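Local structure of cystathionine beta-lyases/cystathionine gamma-synthases (Corynebacterium glutamicum, 5X5H) at residues Glu150-Pro155 with Thr181-Tyr186; Thr203-Gly208 with Val256-His261; Val336-Glu341 with Gly368-Glu373. The protein probably makes L,L-cystathionine and succinate from O-succinyl-L-homoserine and L-cysteine, as a pyridoxal-phosphate enzyme of the trans-sulfuration family. All coordinates share one frame; numbering follows the deposited sequence.

Contact 1 of 3, residues Glu150-Pro155 with Thr181-Tyr186. With PLP (pyridoxal-5'-phosphate), chain B.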
loop_
_atom_site.group_PDB
_atom_site.type_symbol
_atom_site.label_atom_id
_atom_site.label_comp_id
_atom_site.label_asym_id
_atom_site.label_seq_id
_atom_site.Cartn_x
_atom_site.Cartn_y
_atom_site.Cartn_z
ATOM N N GLU A 150 -8.964 17.275 -27.943
ATOM C CA GLU A 150 -9.650 16.893 -26.728
ATOM C C GLU A 150 -11.099 17.017 -27.006
ATOM O O GLU A 150 -11.537 18.076 -27.489
ATOM C CB GLU A 150 -9.448 17.827 -25.583
ATOM C CG GLU A 150 -8.260 17.744 -24.883
ATOM C CD GLU A 150 -8.173 18.761 -23.758
ATOM O OE1 GLU A 150 -9.152 19.234 -23.134
ATOM O OE2 GLU A 150 -7.040 19.030 -23.416
ATOM N N THR A 151 -11.973 16.055 -26.708
ATOM C CA THR A 151 -13.398 16.248 -26.850
ATOM C C THR A 151 -14.156 15.362 -25.867
ATOM O O THR A 151 -13.938 14.147 -25.863
ATOM C CB THR A 151 -13.831 16.025 -28.312
ATOM O OG1 THR A 151 -15.225 16.297 -28.459
ATOM C CG2 THR A 151 -13.610 14.664 -28.898
ATOM N N PRO A 152 -14.992 15.943 -24.995
ATOM C CA PRO A 152 -15.202 17.360 -24.786
ATOM C C PRO A 152 -13.979 18.024 -24.255
ATOM O O PRO A 152 -13.188 17.397 -23.496
ATOM C CB PRO A 152 -16.332 17.408 -23.742
ATOM C CG PRO A 152 -17.015 16.033 -23.807
ATOM C CD PRO A 152 -15.837 15.090 -24.121
ATOM N N THR A 153 -13.802 19.293 -24.569
ATOM C CA THR A 153 -12.636 20.028 -24.070
ATOM C C THR A 153 -12.683 20.441 -22.632
ATOM O O THR A 153 -13.797 20.570 -22.020
ATOM C CB THR A 153 -12.363 21.335 -24.896
ATOM O OG1 THR A 153 -13.467 22.245 -24.673
ATOM C CG2 THR A 153 -12.242 21.081 -26.329
ATOM N N ASN A 154 -11.517 20.655 -21.981
ATOM C CA ASN A 154 -11.459 21.052 -20.594
ATOM C C ASN A 154 -11.074 22.500 -20.621
ATOM O O ASN A 154 -9.928 22.781 -21.096
ATOM C CB ASN A 154 -10.258 20.256 -19.972
ATOM C CG ASN A 154 -10.011 20.562 -18.544
ATOM O OD1 ASN A 154 -10.638 21.448 -17.934
ATOM N ND2 ASN A 154 -9.125 19.724 -17.896
ATOM N N PRO A 155 -11.890 23.456 -20.168
ATOM C CA PRO A 155 -13.091 23.218 -19.343
ATOM C C PRO A 155 -14.393 23.471 -20.107
ATOM O O PRO A 155 -15.485 23.217 -19.502
ATOM C CB PRO A 155 -12.953 24.203 -18.272
ATOM C CG PRO A 155 -12.410 25.461 -19.020
ATOM C CD PRO A 155 -11.504 24.904 -20.066
ATOM N N THR A 181 -9.846 11.730 -21.900
ATOM C CA THR A 181 -9.949 11.758 -20.452
ATOM C C THR A 181 -11.376 11.996 -20.006
ATOM O O THR A 181 -11.881 11.281 -19.128
ATOM C CB THR A 181 -8.998 12.778 -19.852
ATOM O OG1 THR A 181 -7.618 12.447 -20.164
ATOM C CG2 THR A 181 -9.137 12.943 -18.400
ATOM N N PHE A 182 -12.004 13.095 -20.457
ATOM C CA PHE A 182 -13.351 13.487 -19.961
ATOM C C PHE A 182 -14.421 12.517 -20.333
ATOM O O PHE A 182 -15.253 12.168 -19.439
ATOM C CB PHE A 182 -13.693 14.864 -20.521
ATOM C CG PHE A 182 -13.221 15.975 -19.736
ATOM C CD1 PHE A 182 -11.978 16.015 -19.051
ATOM C CD2 PHE A 182 -13.960 17.182 -19.738
ATOM C CE1 PHE A 182 -11.606 17.115 -18.284
ATOM C CE2 PHE A 182 -13.572 18.265 -19.008
ATOM C CZ PHE A 182 -12.428 18.268 -18.265
ATOM N N ALA A 183 -14.372 11.942 -21.542
ATOM C CA ALA A 183 -15.459 10.993 -21.898
ATOM C C ALA A 183 -15.267 9.630 -21.269
ATOM O O ALA A 183 -16.254 8.992 -20.865
ATOM C CB ALA A 183 -15.471 10.778 -23.389
ATOM N N SER A 184 -14.016 9.230 -21.135
ATOM C CA SER A 184 -13.616 7.858 -20.733
ATOM C C SER A 184 -13.904 6.904 -21.830
ATOM O O SER A 184 -14.781 7.135 -22.683
ATOM C CB SER A 184 -14.208 7.443 -19.391
ATOM O OG SER A 184 -15.469 6.775 -19.577
ATOM N N PRO A 185 -13.333 5.702 -21.740
ATOM C CA PRO A 185 -13.645 4.726 -22.734
ATOM C C PRO A 185 -15.077 4.206 -22.709
ATOM O O PRO A 185 -15.588 3.679 -23.688
ATOM C CB PRO A 185 -12.664 3.556 -22.442
ATOM C CG PRO A 185 -11.586 4.132 -21.598
ATOM C CD PRO A 185 -12.284 5.235 -20.810
ATOM N N TYR A 186 -15.791 4.391 -21.594
ATOM C CA TYR A 186 -17.184 3.966 -21.463
ATOM C C TYR A 186 -18.109 4.785 -22.346
ATOM O O TYR A 186 -19.115 4.300 -22.835
ATOM C CB TYR A 186 -17.634 4.107 -20.025
ATOM C CG TYR A 186 -19.039 3.611 -19.768
ATOM C CD1 TYR A 186 -19.353 2.284 -20.065
ATOM C CD2 TYR A 186 -20.009 4.409 -19.246
ATOM C CE1 TYR A 186 -20.635 1.787 -19.791
ATOM C CE2 TYR A 186 -21.267 3.941 -18.999
ATOM C CZ TYR A 186 -21.532 2.626 -19.218
ATOM O OH TYR A 186 -22.863 2.162 -18.948
HETATM N N1 PLP B . -5.816 15.948 -20.118
HETATM C C2 PLP B . -6.926 16.351 -19.540
HETATM C C2A PLP B . -8.125 16.501 -20.414
HETATM C C3 PLP B . -6.992 16.443 -18.190
HETATM O O3 PLP B . -8.136 16.829 -17.528
HETATM C C4 PLP B . -5.871 16.201 -17.379
HETATM C C4A PLP B . -5.972 16.333 -15.914
HETATM C C5 PLP B . -4.637 15.932 -18.018
HETATM C C6 PLP B . -4.684 15.803 -19.395
HETATM C C5A PLP B . -3.310 15.771 -17.279
HETATM O O4P PLP B . -3.263 14.510 -16.529
HETATM P P PLP B . -2.433 14.412 -15.182
HETATM O O1P PLP B . -2.988 15.452 -14.230
HETATM O O2P PLP B . -2.716 12.964 -14.829
HETATM O O3P PLP B . -0.957 14.633 -15.522
HETATM O O HOH W 1 -12.770 13.066 -23.558
#
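Pro152 and Phe182 mark the closest approach of the two backbones, with their CA atoms 6.5 Å apart. Segment 150-155 leaves strand 144-150 as an irregular loop. It has two cis peptide bonds, one before Pro152 and one before Pro155. In segment 181-186, residues 181-183 have helical torsions without the regular bonds. No direct hydrogen bond joins the segments. A water does so instead: it donates to Thr151 O at 2.8 Å and accepts from Ala183 N at 2.8 Å.

Phe182 has the largest share of the packing. Phe182 CB sits 4.2 Å from Pro152 CD, and its ring runs on past the carbonyls of Pro152 and Thr153 to the amide of Asn154. There Phe182 CZ lies 3.3 Å from Asn154 CG, with the amide and ring planes 39° apart. The ring edge also points at the cofactor, Phe182 CE1 to PLP O3 being 3.6 Å.

Asn154 holds CG anti to its backbone N (chi1 178°), which places the amide beside PLP. Asn154 ND2 makes a weak hydrogen bond to PLP O3, 3.1 Å long. Its OD1 accepts from Arg364 NH1. Both ends of the amide have partners; the OD1 bond to Arg364 sets which way it is turned. Glu150 steadies the loop from within, Asn154 N donating to Glu150 OE1 at 3.0 Å. Glu150 OE2 accepts from Tyr107 N.

The contact thus lines the 3-oxygen side of the pyridine ring. A weak, bent amide N-H bond to O3 would be consistent with slight stabilisation of negative charge on that oxygen.

Contact 2 of 3, residues Thr203-Gly208 with Val256-His261. With PLP (pyridoxal-5'-phosphate), chain B.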
loop_
_atom_site.group_PDB
_atom_site.type_symbol
_atom_site.label_atom_id
_atom_site.label_comp_id
_atom_site.label_asym_id
_atom_site.label_seq_id
_atom_site.Cartn_x
_atom_site.Cartn_y
_atom_site.Cartn_z
ATOM N N THR A 203 -5.728 9.554 -13.703
ATOM C CA THR A 203 -5.991 10.324 -12.491
ATOM C C THR A 203 -7.443 10.627 -12.264
ATOM O O THR A 203 -7.863 10.837 -11.120
ATOM C CB THR A 203 -5.188 11.637 -12.633
ATOM O OG1 THR A 203 -3.834 11.319 -12.982
ATOM C CG2 THR A 203 -5.177 12.390 -11.312
ATOM N N LYS A 204 -8.156 10.786 -13.361
ATOM C CA LYS A 204 -9.535 11.254 -13.361
ATOM C C LYS A 204 -10.531 10.083 -13.302
ATOM O O LYS A 204 -10.511 9.400 -12.304
ATOM C CB LYS A 204 -9.726 12.214 -14.537
ATOM C CG LYS A 204 -8.724 13.280 -14.808
ATOM C CD LYS A 204 -8.339 14.014 -13.649
ATOM C CE LYS A 204 -7.268 15.196 -13.945
ATOM N NZ LYS A 204 -7.122 15.997 -15.228
ATOM N N TYR A 205 -11.360 9.865 -14.290
ATOM C CA TYR A 205 -12.372 8.838 -14.234
ATOM C C TYR A 205 -11.927 7.412 -14.152
ATOM O O TYR A 205 -12.629 6.583 -13.496
ATOM C CB TYR A 205 -13.407 8.973 -15.383
ATOM C CG TYR A 205 -14.291 10.195 -15.380
ATOM C CD1 TYR A 205 -15.319 10.261 -14.533
ATOM C CD2 TYR A 205 -13.989 11.290 -16.176
ATOM C CE1 TYR A 205 -16.170 11.363 -14.542
ATOM C CE2 TYR A 205 -14.794 12.407 -16.140
ATOM C CZ TYR A 205 -15.854 12.416 -15.309
ATOM O OH TYR A 205 -16.720 13.537 -15.294
ATOM N N ILE A 206 -10.869 7.038 -14.877
ATOM C CA ILE A 206 -10.482 5.628 -14.892
ATOM C C ILE A 206 -10.135 5.129 -13.466
ATOM O O ILE A 206 -10.719 4.132 -12.996
ATOM C CB ILE A 206 -9.393 5.380 -15.927
ATOM C CG1 ILE A 206 -10.030 5.409 -17.298
ATOM C CG2 ILE A 206 -8.617 4.101 -15.668
ATOM C CD1 ILE A 206 -8.996 5.493 -18.423
ATOM N N GLY A 207 -9.256 5.807 -12.736
ATOM C CA GLY A 207 -9.079 5.497 -11.323
ATOM C C GLY A 207 -10.275 5.745 -10.490
ATOM O O GLY A 207 -10.645 4.934 -9.668
ATOM N N GLY A 208 -10.806 6.965 -10.648
ATOM C CA GLY A 208 -12.122 7.307 -10.100
ATOM C C GLY A 208 -12.260 7.694 -8.665
ATOM O O GLY A 208 -13.338 7.996 -8.192
ATOM N N VAL A 256 -20.478 1.608 -13.764
ATOM C CA VAL A 256 -21.495 1.948 -12.767
ATOM C C VAL A 256 -21.304 3.368 -12.232
ATOM O O VAL A 256 -22.249 4.063 -11.929
ATOM C CB VAL A 256 -21.718 0.909 -11.632
ATOM C CG1 VAL A 256 -22.260 -0.391 -12.280
ATOM C CG2 VAL A 256 -20.457 0.673 -10.839
ATOM N N ARG A 257 -20.033 3.792 -12.086
ATOM C CA ARG A 257 -19.778 5.157 -11.707
ATOM C C ARG A 257 -20.255 6.099 -12.796
ATOM O O ARG A 257 -20.965 7.066 -12.461
ATOM C CB ARG A 257 -18.304 5.373 -11.389
ATOM C CG ARG A 257 -17.861 4.712 -10.072
ATOM C CD ARG A 257 -16.393 5.001 -9.727
ATOM N NE ARG A 257 -15.418 4.351 -10.587
ATOM C CZ ARG A 257 -14.712 4.855 -11.551
ATOM N NH1 ARG A 257 -14.865 6.140 -11.901
ATOM N NH2 ARG A 257 -13.830 4.137 -12.207
ATOM N N MET A 258 -19.762 5.915 -14.002
ATOM C CA MET A 258 -20.080 6.885 -15.073
ATOM C C MET A 258 -21.577 6.967 -15.311
ATOM O O MET A 258 -22.068 8.074 -15.591
ATOM C CB MET A 258 -19.278 6.567 -16.285
ATOM C CG MET A 258 -19.412 7.646 -17.382
ATOM S SD MET A 258 -18.884 9.344 -16.901
ATOM C CE MET A 258 -17.226 9.399 -17.524
ATOM N N ASP A 259 -22.311 5.877 -15.224
ATOM C CA ASP A 259 -23.749 5.986 -15.449
ATOM C C ASP A 259 -24.364 6.904 -14.377
ATOM O O ASP A 259 -25.248 7.714 -14.714
ATOM C CB ASP A 259 -24.400 4.668 -15.425
ATOM C CG ASP A 259 -24.351 4.019 -16.803
ATOM O OD1 ASP A 259 -24.481 4.715 -17.825
ATOM O OD2 ASP A 259 -24.416 2.826 -16.789
ATOM N N ARG A 260 -23.901 6.891 -13.144
ATOM C CA ARG A 260 -24.411 7.734 -12.085
ATOM C C ARG A 260 -23.906 9.161 -12.289
ATOM O O ARG A 260 -24.665 10.134 -12.094
ATOM C CB ARG A 260 -24.065 7.192 -10.723
ATOM C CG ARG A 260 -24.698 7.938 -9.550
ATOM C CD ARG A 260 -26.190 7.856 -9.514
ATOM N NE ARG A 260 -26.729 6.453 -9.532
ATOM C CZ ARG A 260 -27.051 5.646 -8.512
ATOM N NH1 ARG A 260 -26.977 6.016 -7.288
ATOM N NH2 ARG A 260 -27.453 4.382 -8.769
ATOM N N HIS A 261 -22.656 9.357 -12.652
ATOM C CA HIS A 261 -22.142 10.712 -12.925
ATOM C C HIS A 261 -23.048 11.350 -14.027
ATOM O O HIS A 261 -23.389 12.545 -13.931
ATOM C CB HIS A 261 -20.733 10.634 -13.529
ATOM C CG HIS A 261 -19.608 10.361 -12.588
ATOM N ND1 HIS A 261 -19.270 11.218 -11.586
ATOM C CD2 HIS A 261 -18.708 9.312 -12.564
ATOM C CE1 HIS A 261 -18.200 10.685 -10.971
ATOM N NE2 HIS A 261 -17.854 9.541 -11.532
HETATM N N1 PLP B . -5.816 15.948 -20.118
HETATM C C2 PLP B . -6.926 16.351 -19.540
HETATM C C2A PLP B . -8.125 16.501 -20.414
HETATM C C3 PLP B . -6.992 16.443 -18.190
HETATM O O3 PLP B . -8.136 16.829 -17.528
HETATM C C4 PLP B . -5.871 16.201 -17.379
HETATM C C4A PLP B . -5.972 16.333 -15.914
HETATM C C5 PLP B . -4.637 15.932 -18.018
HETATM C C6 PLP B . -4.684 15.803 -19.395
HETATM C C5A PLP B . -3.310 15.771 -17.279
HETATM O O4P PLP B . -3.263 14.510 -16.529
HETATM P P PLP B . -2.433 14.412 -15.182
HETATM O O1P PLP B . -2.988 15.452 -14.230
HETATM O O2P PLP B . -2.716 12.964 -14.829
HETATM O O3P PLP B . -0.957 14.633 -15.522
HETATM O O HOH W 2 -15.709 8.263 -10.344
#
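The Tyr205 ring has Met258 CE over the centre of one face, 3.6 Å from the ring centroid and 11° off the normal. This is a CH-pi contact; the sulfur stands obliquely and adds a Met-aromatic element. Met258 gets there with CG anti to its backbone N (chi1 -172°) and bends at the two torsions beyond. The edge of the same ring turns to His261. Tyr205 CE1 comes over the imidazole face in an edge-to-face (T-shaped) pair, with centroids 5.2 Å apart and planes at 85°.

Arg257 grips the backbone of the same tyrosine. Arg257 NH1 and Arg257 NH2 both donate end-on to Tyr205 O, at 2.8 Å and 3.0 Å, and this oxygen lies near the guanidinium plane. Gly208, at positive phi, has no side chain and lets its CA rest over one guanidinium face, 3.5 Å from Arg257 NH1. A water accepts from Arg257 NH1 at 2.8 Å, donates to Gly208 O and also bonds His261 NE2. The remaining nitrogens are held as well: Arg257 NE by Thr253 OG1, and His261 ND1 by Ile367 O.

At the start of the loop, Lys204 NZ is bonded to PLP C4A at 1.4 Å, a covalent link consistent with the internal aldimine of PLP enzymes. Thr203 OG1 donates to PLP O2P at 2.7 Å. The cofactor-bearing turn is thus tied to the helix by the residues that directly follow the lysine.

The loop joins strands 197-201 and 215-219 of the large sheet. Helix 254-273 covers its Tyr205 side, and Ile206 packs on helices 184-187 and 241-251. Helix 254-273 also meets the third subunit, where Val256 packs on Val256 of that chain.

Contact 3 of 3, residues Val336-Glu341 with Gly368-Glu373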
loop_
_atom_site.group_PDB
_atom_site.type_symbol
_atom_site.label_atom_id
_atom_site.label_comp_id
_atom_site.label_asym_id
_atom_site.label_seq_id
_atom_site.Cartn_x
_atom_site.Cartn_y
_atom_site.Cartn_z
ATOM N N VAL A 336 -15.342 10.042 -7.433
ATOM C CA VAL A 336 -16.679 9.777 -6.893
ATOM C C VAL A 336 -17.215 10.987 -6.158
ATOM O O VAL A 336 -18.454 11.198 -6.149
ATOM C CB VAL A 336 -16.726 8.551 -5.987
ATOM C CG1 VAL A 336 -16.477 7.279 -6.768
ATOM C CG2 VAL A 336 -15.776 8.664 -4.801
ATOM N N GLU A 337 -16.381 11.809 -5.565
ATOM C CA GLU A 337 -16.796 13.049 -4.873
ATOM C C GLU A 337 -16.923 14.185 -5.886
ATOM O O GLU A 337 -16.111 14.343 -6.836
ATOM C CB GLU A 337 -15.785 13.380 -3.806
ATOM C CG GLU A 337 -14.453 14.012 -4.220
ATOM C CD GLU A 337 -13.469 13.155 -5.045
ATOM O OE1 GLU A 337 -13.534 11.852 -4.958
ATOM O OE2 GLU A 337 -12.634 13.768 -5.777
ATOM N N SER A 338 -17.916 15.024 -5.619
ATOM C CA SER A 338 -18.101 16.231 -6.486
ATOM C C SER A 338 -17.106 17.349 -6.114
ATOM O O SER A 338 -16.845 17.631 -4.970
ATOM C CB SER A 338 -19.524 16.776 -6.234
ATOM O OG SER A 338 -20.519 15.895 -6.764
ATOM N N LEU A 339 -16.605 17.956 -7.190
ATOM C CA LEU A 339 -15.621 19.047 -7.068
ATOM C C LEU A 339 -16.046 20.203 -7.935
ATOM O O LEU A 339 -16.685 20.023 -8.945
ATOM C CB LEU A 339 -14.209 18.563 -7.465
ATOM C CG LEU A 339 -13.597 17.351 -6.767
ATOM C CD1 LEU A 339 -12.199 17.097 -7.424
ATOM C CD2 LEU A 339 -13.480 17.571 -5.300
ATOM N N LEU A 340 -15.546 21.383 -7.558
ATOM C CA LEU A 340 -15.668 22.524 -8.480
ATOM C C LEU A 340 -14.410 23.431 -8.409
ATOM O O LEU A 340 -13.691 23.368 -7.436
ATOM C CB LEU A 340 -16.962 23.352 -8.321
ATOM C CG LEU A 340 -17.024 24.292 -7.132
ATOM C CD1 LEU A 340 -18.424 24.957 -7.139
ATOM C CD2 LEU A 340 -16.828 23.817 -5.776
ATOM N N GLU A 341 -14.230 24.197 -9.475
ATOM C CA GLU A 341 -13.064 25.102 -9.510
ATOM C C GLU A 341 -13.365 26.262 -10.431
ATOM O O GLU A 341 -14.330 26.287 -11.142
ATOM C CB GLU A 341 -11.822 24.359 -9.946
ATOM C CG GLU A 341 -11.869 23.866 -11.383
ATOM C CD GLU A 341 -10.710 24.250 -12.287
ATOM O OE1 GLU A 341 -9.815 24.922 -11.878
ATOM O OE2 GLU A 341 -10.695 23.793 -13.454
ATOM N N GLY A 368 -20.115 14.373 -9.032
ATOM C CA GLY A 368 -19.820 13.005 -8.494
ATOM C C GLY A 368 -21.016 12.125 -8.473
ATOM O O GLY A 368 -22.016 12.371 -9.176
ATOM N N ILE A 369 -20.937 11.111 -7.610
ATOM C CA ILE A 369 -21.962 10.086 -7.506
ATOM C C ILE A 369 -22.761 10.159 -6.279
ATOM O O ILE A 369 -23.502 9.207 -5.901
ATOM C CB ILE A 369 -21.475 8.634 -7.808
ATOM C CG1 ILE A 369 -20.502 8.168 -6.731
ATOM C CG2 ILE A 369 -20.839 8.558 -9.165
ATOM C CD1 ILE A 369 -20.096 6.708 -6.894
ATOM N N GLU A 370 -22.706 11.257 -5.532
ATOM C CA GLU A 370 -23.599 11.500 -4.410
ATOM C C GLU A 370 -25.054 11.508 -4.852
ATOM O O GLU A 370 -25.350 11.578 -6.019
ATOM C CB GLU A 370 -23.240 12.843 -3.675
ATOM C CG GLU A 370 -21.779 12.930 -3.171
ATOM C CD GLU A 370 -20.859 13.686 -4.109
ATOM O OE1 GLU A 370 -21.095 13.723 -5.339
ATOM O OE2 GLU A 370 -19.806 14.153 -3.618
ATOM N N ASP A 371 -25.924 11.480 -3.842
ATOM C CA ASP A 371 -27.384 11.495 -4.190
ATOM C C ASP A 371 -27.745 12.817 -4.878
ATOM O O ASP A 371 -27.383 13.904 -4.338
ATOM C CB ASP A 371 -28.206 11.247 -2.928
ATOM C CG ASP A 371 -28.067 9.815 -2.477
ATOM O OD1 ASP A 371 -28.782 8.974 -3.024
ATOM O OD2 ASP A 371 -27.188 9.590 -1.660
ATOM N N ILE A 372 -28.515 12.753 -5.969
ATOM C CA ILE A 372 -28.912 13.974 -6.681
ATOM C C ILE A 372 -29.636 14.935 -5.837
ATOM O O ILE A 372 -29.456 16.126 -6.019
ATOM C CB ILE A 372 -29.684 13.541 -7.960
ATOM C CG1 ILE A 372 -29.908 14.812 -8.862
ATOM C CG2 ILE A 372 -30.964 12.791 -7.754
ATOM C CD1 ILE A 372 -28.700 15.532 -9.303
ATOM N N GLU A 373 -30.497 14.485 -4.947
ATOM C CA GLU A 373 -31.223 15.440 -4.077
ATOM C C GLU A 373 -30.291 16.277 -3.258
ATOM O O GLU A 373 -30.534 17.468 -3.084
ATOM C CB GLU A 373 -32.207 14.772 -3.136
ATOM C CG GLU A 373 -33.290 13.974 -3.874
ATOM C CD GLU A 373 -32.895 12.529 -4.324
ATOM O OE1 GLU A 373 -31.685 11.994 -4.117
ATOM O OE2 GLU A 373 -33.791 11.977 -5.094
#
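Glu370 reaches across to Ser338 with its whole carboxylate. From CB the chain starts with CG anti to the carbonyl carbon, and CB and CG act as the spacer. A bend at chi2 (98°) then swings Glu370 CD to 3.5 Å from Ser338 OG. At the tip, Glu370 OE1 accepts from Ser338 OG at 2.7 Å; the hydroxyl comes on the syn side but out of the carboxylate plane. Glu370 OE2 accepts from Ser338 N at 2.9 Å through its syn lone pair, in a nearly straight bond (166°), and also lies against Glu337 CA. Both carboxylate oxygens thus bind the one serine, and OE2 also bonds His16 NE2 of the third subunit.

Ser338 OG also accepts, taking Gly368 N at 2.8 Å. The hydroxyl thus relays between a backbone N-H and the acid, and its rotation is fixed. Here the backbones run close, the CA atoms of Ser338 and Gly368 being 4.2 Å apart.

At the next residue, Ile369 N donates to Val336 O at 2.9 Å (167°). Gly368 CA lies 3.3 Å from Val336 O, a CA-H...O contact. Beside this, Val336 CG1 packs on Ile369 CD1 at 3.7 Å.

The network is buried, and the carboxylate is satisfied by the N-H and O-H donors of Ser338. The network joins the lead-in to strand 339-341 with the loop between strand 362-366 and helix 372-384. These two strands pair antiparallel in the small mixed sheet, which belongs to the C-terminal domain of a fold type I PLP enzyme.

Overall arrangement
The three contacts follow one another outward from the cofactor. Contacts 1 and 2 both touch PLP, and their centres are about 12 Å apart. They meet where Tyr186 OH lies 2.7 Å from Asp259 OD2, a probable hydrogen bond, and where Phe182 O packs on the Tyr205 ring. Contact 3 does not reach PLP. Its centre is about 11 Å from that of contact 2 and about 18 Å from that of contact 1. Gly208 O and Val336 N, 3.0 Å apart, make a probable hydrogen bond between contacts 2 and 3. Arg364 bridges the ends of contacts 1 and 3, bonding both Asn154 and Glu341. Contacts 2 and 3 also border the third subunit.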